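PDB 7ATL: esterase from uncultured bacterium pCosCE1, which hydrolyses carboxylic esters as a family VIII carboxylesterase and also shows promiscuous acyltransferase activity. Local coordinates for residues M76-E80 / G287-T293; V278-R282 / W347-P351. All coordinates share one frame; numbering follows the deposited sequence.

Overall arrangement
From the N terminus the chain passes the two strands 27-34 and 37-44 before helix 67-80, whose last turns enter interaction 1. Some 200 residues later helix 271-283 supplies segment 278-282 of interaction 2, and just beyond it 287-293 returns to helix 67-80, closing the long loop of interaction 1. The loop of interaction 2 is still open there and closes at 347-351 on strand 345-350, so the two contacts cross. Leu-289 also packs on Thr-280 and Leu-281, making the pair continuous. Together they join helix 67-80, the start of helix 291-297, helix 271-283 and the antiparallel sheet of the beta-lactamase-like fold.

Interaction 1 of 2, residues M76-E80 / G287-T293; sequences MRMIE and GILQPAT
Glu-80 reaches from the last turn of helix 67-80 to the start of helix 291-297. OE2 of Glu-80 receives the backbone N of Gln-290 at 2.7 Å on its syn lone pair, and the hydroxyl OG1 of Thr-293, also at 2.7 Å, on its anti lone pair. Two donors on different lone pairs fix the rotation of the carboxylate. A glutamate suits the place because its straight outer chain spans the gap and brings a negative charge to a helix N terminus, where the dipole would probably stabilise it. Gln-290 is the N-cap residue of that helix and Thr-293 lies in its first turn, a hydroxyl donor and a methyl on one carbon serving Glu-80 and Met-76.

In this beta-lactamase-like fold the contact ties the C-terminal end of helix 67-80 to the loop leading into helix 291-297. An SxxK sequence, Ser-65 to Lys-68, runs into the start of helix 67-80, consistent with the nucleophile motif of family VIII esterases.

Arg-77 bends at chi3 (77°), turning the guanidinium edge-on to the carbonyl of Ile-288: NE gives a bond to Ile-288 O of 2.7 Å with an N-H...O angle of 158°. NH1 bonds Trp-197 O, and an arginine, long and rich in N-H donors, can serve both carbonyls at once. Met-76 adds the apolar side, bent at chi2 and chi3 so that its CE meets Thr-293 CG2 at 3.6 Å, the two running antiparallel alongside each other. Leu-289 CD1 lies obliquely over one face of the carboxylate, 3.8 Å from Glu-80 OE2.

Interaction 2 of 2, residues V278-R282 / W347-P351; sequences VETLR and WFYDP
Trp-347 meets Val-278 where helix 271-283 lies on the central antiparallel sheet of the beta-lactamase-like fold. Axes of helix 278-282 and strand 347-350 come within 8.4 Å of each other at 33°, and no direct hydrogen bond joins the segments. The indole is broad enough to reach two helix residues: its CE3 lies 3.7 Å from Val-278 CG2, while Leu-281 CD1 approaches CH2 more loosely. Pro-69 also touches both Trp-347 and Leu-281.

Phe-348 sets off from the strand away from the helix, but its carbonyl O faces the second methyl of Val-278, CG1. A branched residue thus serves two neighbours.

The Tyr-349 ring turns one face to Arg-282. A chi1 of 71° places it so that Arg-282 CA sits over the centre, 3.6 Å from the centroid, a CH-pi contact, with Arg-282 CB 3.6 Å from Tyr-349 CG; Leu-281 CB comes within 3.6 Å of Tyr-349 CE2. The phenol end is held by Arg-298, which also bonds Arg-282 O.

The CB of Asp-350 leaves the strand away from the helix, and its OD2 bonds Tyr-381 OH and His-333 ND1. Arg-282 grips Glu-279 in a side-on salt bridge, NE to OE2 and NH2 to OE1, while OE2 also bonds Ser-356 OG. At Pro-351 a water accepts from Arg-282 NH1 at 2.9 Å and donates to Pro-351 O at 2.7 Å.

Interaction 1 of 2, residues M76-E80 / G287-T293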
loop_
_atom_site.group_PDB
_atom_site.type_symbol
_atom_site.label_atom_id
_atom_site.label_comp_id
_atom_site.label_asym_id
_atom_site.label_seq_id
_atom_site.Cartn_x
_atom_site.Cartn_y
_atom_site.Cartn_z
ATOM N N MET A 76 2.187 10.825 10.161
ATOM C CA MET A 76 3.075 10.615 11.324
ATOM C C MET A 76 4.023 11.810 11.463
ATOM O O MET A 76 4.340 12.222 12.615
ATOM C CB MET A 76 3.878 9.330 11.187
ATOM C CG MET A 76 3.045 8.083 11.364
ATOM S SD MET A 76 1.900 8.077 12.743
ATOM C CE MET A 76 3.031 8.363 14.101
ATOM N N ARG A 77 4.430 12.393 10.350
ATOM C CA ARG A 77 5.262 13.618 10.390
ATOM C C ARG A 77 4.434 14.766 10.972
ATOM O O ARG A 77 4.981 15.535 11.787
ATOM C CB ARG A 77 5.843 13.946 9.014
ATOM C CG ARG A 77 6.930 12.975 8.596
ATOM C CD ARG A 77 7.729 13.544 7.452
ATOM N NE ARG A 77 8.628 14.543 7.979
ATOM C CZ ARG A 77 8.746 15.787 7.543
ATOM N NH1 ARG A 77 8.041 16.219 6.509
ATOM N NH2 ARG A 77 9.592 16.598 8.152
ATOM N N MET A 78 3.172 14.885 10.574
ATOM C CA MET A 78 2.316 16.017 11.012
ATOM C C MET A 78 2.100 15.845 12.513
ATOM O O MET A 78 2.041 16.845 13.241
ATOM C CB MET A 78 0.977 16.034 10.272
ATOM C CG MET A 78 1.019 16.817 8.989
ATOM S SD MET A 78 -0.488 16.564 8.035
ATOM C CE MET A 78 -0.191 17.629 6.628
ATOM N N ILE A 79 2.013 14.594 12.944
ATOM C CA ILE A 79 1.785 14.225 14.366
ATOM C C ILE A 79 3.045 14.547 15.179
ATOM O O ILE A 79 2.905 15.097 16.283
ATOM C CB ILE A 79 1.355 12.752 14.449
ATOM C CG1 ILE A 79 -0.127 12.602 14.098
ATOM C CG2 ILE A 79 1.683 12.167 15.808
ATOM C CD1 ILE A 79 -0.528 11.228 13.635
ATOM N N GLU A 80 4.230 14.241 14.653
ATOM C CA GLU A 80 5.521 14.609 15.294
ATOM C C GLU A 80 5.536 16.103 15.586
ATOM O O GLU A 80 5.903 16.485 16.697
ATOM C CB GLU A 80 6.695 14.283 14.386
ATOM C CG GLU A 80 7.297 12.944 14.684
ATOM C CD GLU A 80 8.563 12.707 13.887
ATOM O OE1 GLU A 80 8.865 13.493 12.919
ATOM O OE2 GLU A 80 9.211 11.716 14.209
ATOM N N GLY A 287 15.873 14.921 10.956
ATOM C CA GLY A 287 14.992 16.011 10.492
ATOM C C GLY A 287 13.850 15.543 9.594
ATOM O O GLY A 287 13.346 16.387 8.832
ATOM N N ILE A 288 13.424 14.275 9.672
ATOM C CA ILE A 288 12.288 13.753 8.852
ATOM C C ILE A 288 11.355 12.906 9.729
ATOM O O ILE A 288 10.150 13.212 9.775
ATOM C CB ILE A 288 12.822 13.001 7.613
ATOM C CG1 ILE A 288 13.574 13.964 6.686
ATOM C CG2 ILE A 288 11.703 12.272 6.877
ATOM C CD1 ILE A 288 14.288 13.304 5.528
ATOM N N LEU A 289 11.890 11.881 10.390
ATOM C CA LEU A 289 11.121 10.983 11.272
ATOM C C LEU A 289 12.025 10.504 12.411
ATOM O O LEU A 289 13.068 9.912 12.117
ATOM C CB LEU A 289 10.599 9.822 10.418
ATOM C CG LEU A 289 9.601 8.892 11.108
ATOM C CD1 LEU A 289 8.233 9.548 11.231
ATOM C CD2 LEU A 289 9.483 7.581 10.357
ATOM N N GLN A 290 11.628 10.772 13.653
ATOM C CA GLN A 290 12.355 10.377 14.891
ATOM C C GLN A 290 12.339 8.853 15.016
ATOM O O GLN A 290 11.337 8.195 14.725
ATOM C CB GLN A 290 11.749 11.011 16.152
ATOM C CG GLN A 290 11.616 12.537 16.133
ATOM C CD GLN A 290 12.937 13.272 16.079
ATOM O OE1 GLN A 290 13.157 14.247 16.799
ATOM N NE2 GLN A 290 13.828 12.840 15.201
ATOM N N PRO A 291 13.470 8.244 15.436
ATOM C CA PRO A 291 13.517 6.801 15.704
ATOM C C PRO A 291 12.320 6.290 16.535
ATOM O O PRO A 291 11.811 5.208 16.267
ATOM C CB PRO A 291 14.831 6.654 16.501
ATOM C CG PRO A 291 15.710 7.775 15.984
ATOM C CD PRO A 291 14.761 8.917 15.680
ATOM N N ALA A 292 11.909 7.070 17.541
ATOM C CA ALA A 292 10.801 6.740 18.474
ATOM C C ALA A 292 9.484 6.587 17.700
ATOM O O ALA A 292 8.728 5.632 18.005
ATOM C CB ALA A 292 10.694 7.786 19.561
ATOM N N THR A 293 9.216 7.495 16.760
ATOM C CA THR A 293 8.037 7.447 15.849
ATOM C C THR A 293 8.104 6.165 14.997
ATOM O O THR A 293 7.090 5.417 14.958
ATOM C CB THR A 293 7.967 8.703 14.976
ATOM O OG1 THR A 293 8.247 9.824 15.805
ATOM C CG2 THR A 293 6.623 8.898 14.314
#

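Interaction 2 of 2, residues V278-R282 / W347-P351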
loop_
_atom_site.group_PDB
_atom_site.type_symbol
_atom_site.label_atom_id
_atom_site.label_comp_id
_atom_site.label_asym_id
_atom_site.label_seq_id
_atom_site.Cartn_x
_atom_site.Cartn_y
_atom_site.Cartn_z
ATOM N N VAL A 278 10.667 2.890 2.861
ATOM C CA VAL A 278 10.747 1.728 3.787
ATOM C C VAL A 278 11.962 1.894 4.723
ATOM O O VAL A 278 11.798 1.631 5.946
ATOM C CB VAL A 278 10.762 0.401 3.014
ATOM C CG1 VAL A 278 10.963 -0.788 3.935
ATOM C CG2 VAL A 278 9.494 0.221 2.187
ATOM N N GLU A 279 13.123 2.321 4.215
ATOM C CA GLU A 279 14.320 2.615 5.052
ATOM C C GLU A 279 13.942 3.656 6.117
ATOM O O GLU A 279 14.204 3.409 7.311
ATOM C CB GLU A 279 15.496 3.095 4.199
ATOM C CG GLU A 279 16.399 1.962 3.763
ATOM C CD GLU A 279 17.063 1.270 4.935
ATOM O OE1 GLU A 279 17.914 1.942 5.589
ATOM O OE2 GLU A 279 16.692 0.095 5.218
ATOM N N THR A 280 13.280 4.739 5.718
ATOM C CA THR A 280 12.789 5.814 6.621
ATOM C C THR A 280 11.901 5.237 7.736
ATOM O O THR A 280 12.086 5.607 8.909
ATOM C CB THR A 280 12.040 6.875 5.814
ATOM O OG1 THR A 280 12.926 7.345 4.797
ATOM C CG2 THR A 280 11.577 8.029 6.673
ATOM N N LEU A 281 10.975 4.354 7.387
ATOM C CA LEU A 281 10.085 3.683 8.357
ATOM C C LEU A 281 10.916 2.777 9.262
ATOM O O LEU A 281 10.535 2.636 10.418
ATOM C CB LEU A 281 9.010 2.891 7.598
ATOM C CG LEU A 281 8.003 3.726 6.798
ATOM C CD1 LEU A 281 6.802 2.884 6.418
ATOM C CD2 LEU A 281 7.538 4.970 7.557
ATOM N N ARG A 282 11.990 2.174 8.766
ATOM C CA ARG A 282 12.770 1.184 9.556
ATOM C C ARG A 282 13.557 1.868 10.694
ATOM O O ARG A 282 13.666 1.241 11.761
ATOM C CB ARG A 282 13.725 0.396 8.653
ATOM C CG ARG A 282 14.573 -0.616 9.407
ATOM C CD ARG A 282 15.423 -1.481 8.495
ATOM N NE ARG A 282 16.535 -0.721 7.944
ATOM C CZ ARG A 282 17.669 -0.433 8.574
ATOM N NH1 ARG A 282 17.888 -0.840 9.820
ATOM N NH2 ARG A 282 18.576 0.288 7.933
ATOM N N TRP A 347 6.389 -5.392 0.164
ATOM C CA TRP A 347 7.532 -4.683 0.777
ATOM C C TRP A 347 7.572 -5.028 2.267
ATOM O O TRP A 347 6.532 -5.391 2.833
ATOM C CB TRP A 347 7.450 -3.171 0.529
ATOM C CG TRP A 347 6.269 -2.532 1.188
ATOM C CD1 TRP A 347 5.066 -2.268 0.609
ATOM C CD2 TRP A 347 6.162 -2.116 2.566
ATOM N NE1 TRP A 347 4.231 -1.692 1.521
ATOM C CE2 TRP A 347 4.861 -1.599 2.736
ATOM C CE3 TRP A 347 7.026 -2.116 3.667
ATOM C CZ2 TRP A 347 4.402 -1.102 3.964
ATOM C CZ3 TRP A 347 6.575 -1.612 4.871
ATOM C CH2 TRP A 347 5.283 -1.108 5.017
ATOM N N PHE A 348 8.755 -4.969 2.859
ATOM C CA PHE A 348 8.942 -5.184 4.310
ATOM C C PHE A 348 10.319 -4.658 4.682
ATOM O O PHE A 348 11.210 -4.628 3.821
ATOM C CB PHE A 348 8.744 -6.656 4.706
ATOM C CG PHE A 348 9.739 -7.654 4.155
ATOM C CD1 PHE A 348 10.962 -7.865 4.778
ATOM C CD2 PHE A 348 9.436 -8.418 3.034
ATOM C CE1 PHE A 348 11.859 -8.805 4.284
ATOM C CE2 PHE A 348 10.334 -9.356 2.544
ATOM C CZ PHE A 348 11.544 -9.545 3.165
ATOM N N TYR A 349 10.447 -4.226 5.926
ATOM C CA TYR A 349 11.742 -4.101 6.623
ATOM C C TYR A 349 11.673 -5.056 7.801
ATOM O O TYR A 349 10.589 -5.155 8.384
ATOM C CB TYR A 349 12.040 -2.655 7.015
ATOM C CG TYR A 349 11.196 -2.093 8.119
ATOM C CD1 TYR A 349 11.324 -2.560 9.405
ATOM C CD2 TYR A 349 10.342 -1.025 7.901
ATOM C CE1 TYR A 349 10.597 -2.011 10.450
ATOM C CE2 TYR A 349 9.616 -0.450 8.934
ATOM C CZ TYR A 349 9.741 -0.956 10.213
ATOM O OH TYR A 349 9.033 -0.451 11.255
ATOM N N ASP A 350 12.768 -5.767 8.047
ATOM C CA ASP A 350 13.027 -6.554 9.274
ATOM C C ASP A 350 13.971 -5.719 10.153
ATOM O O ASP A 350 15.148 -5.532 9.808
ATOM C CB ASP A 350 13.542 -7.933 8.846
ATOM C CG ASP A 350 13.940 -8.821 10.002
ATOM O OD1 ASP A 350 14.335 -8.260 11.048
ATOM O OD2 ASP A 350 13.863 -10.061 9.839
ATOM N N PRO A 351 13.496 -5.157 11.298
ATOM C CA PRO A 351 14.330 -4.282 12.134
ATOM C C PRO A 351 15.521 -5.026 12.750
ATOM O O PRO A 351 16.540 -4.405 12.853
ATOM C CB PRO A 351 13.384 -3.778 13.224
ATOM C CG PRO A 351 12.337 -4.866 13.316
ATOM C CD PRO A 351 12.160 -5.354 11.889
HETATM O O HOH W 1 16.356 -1.778 12.073
#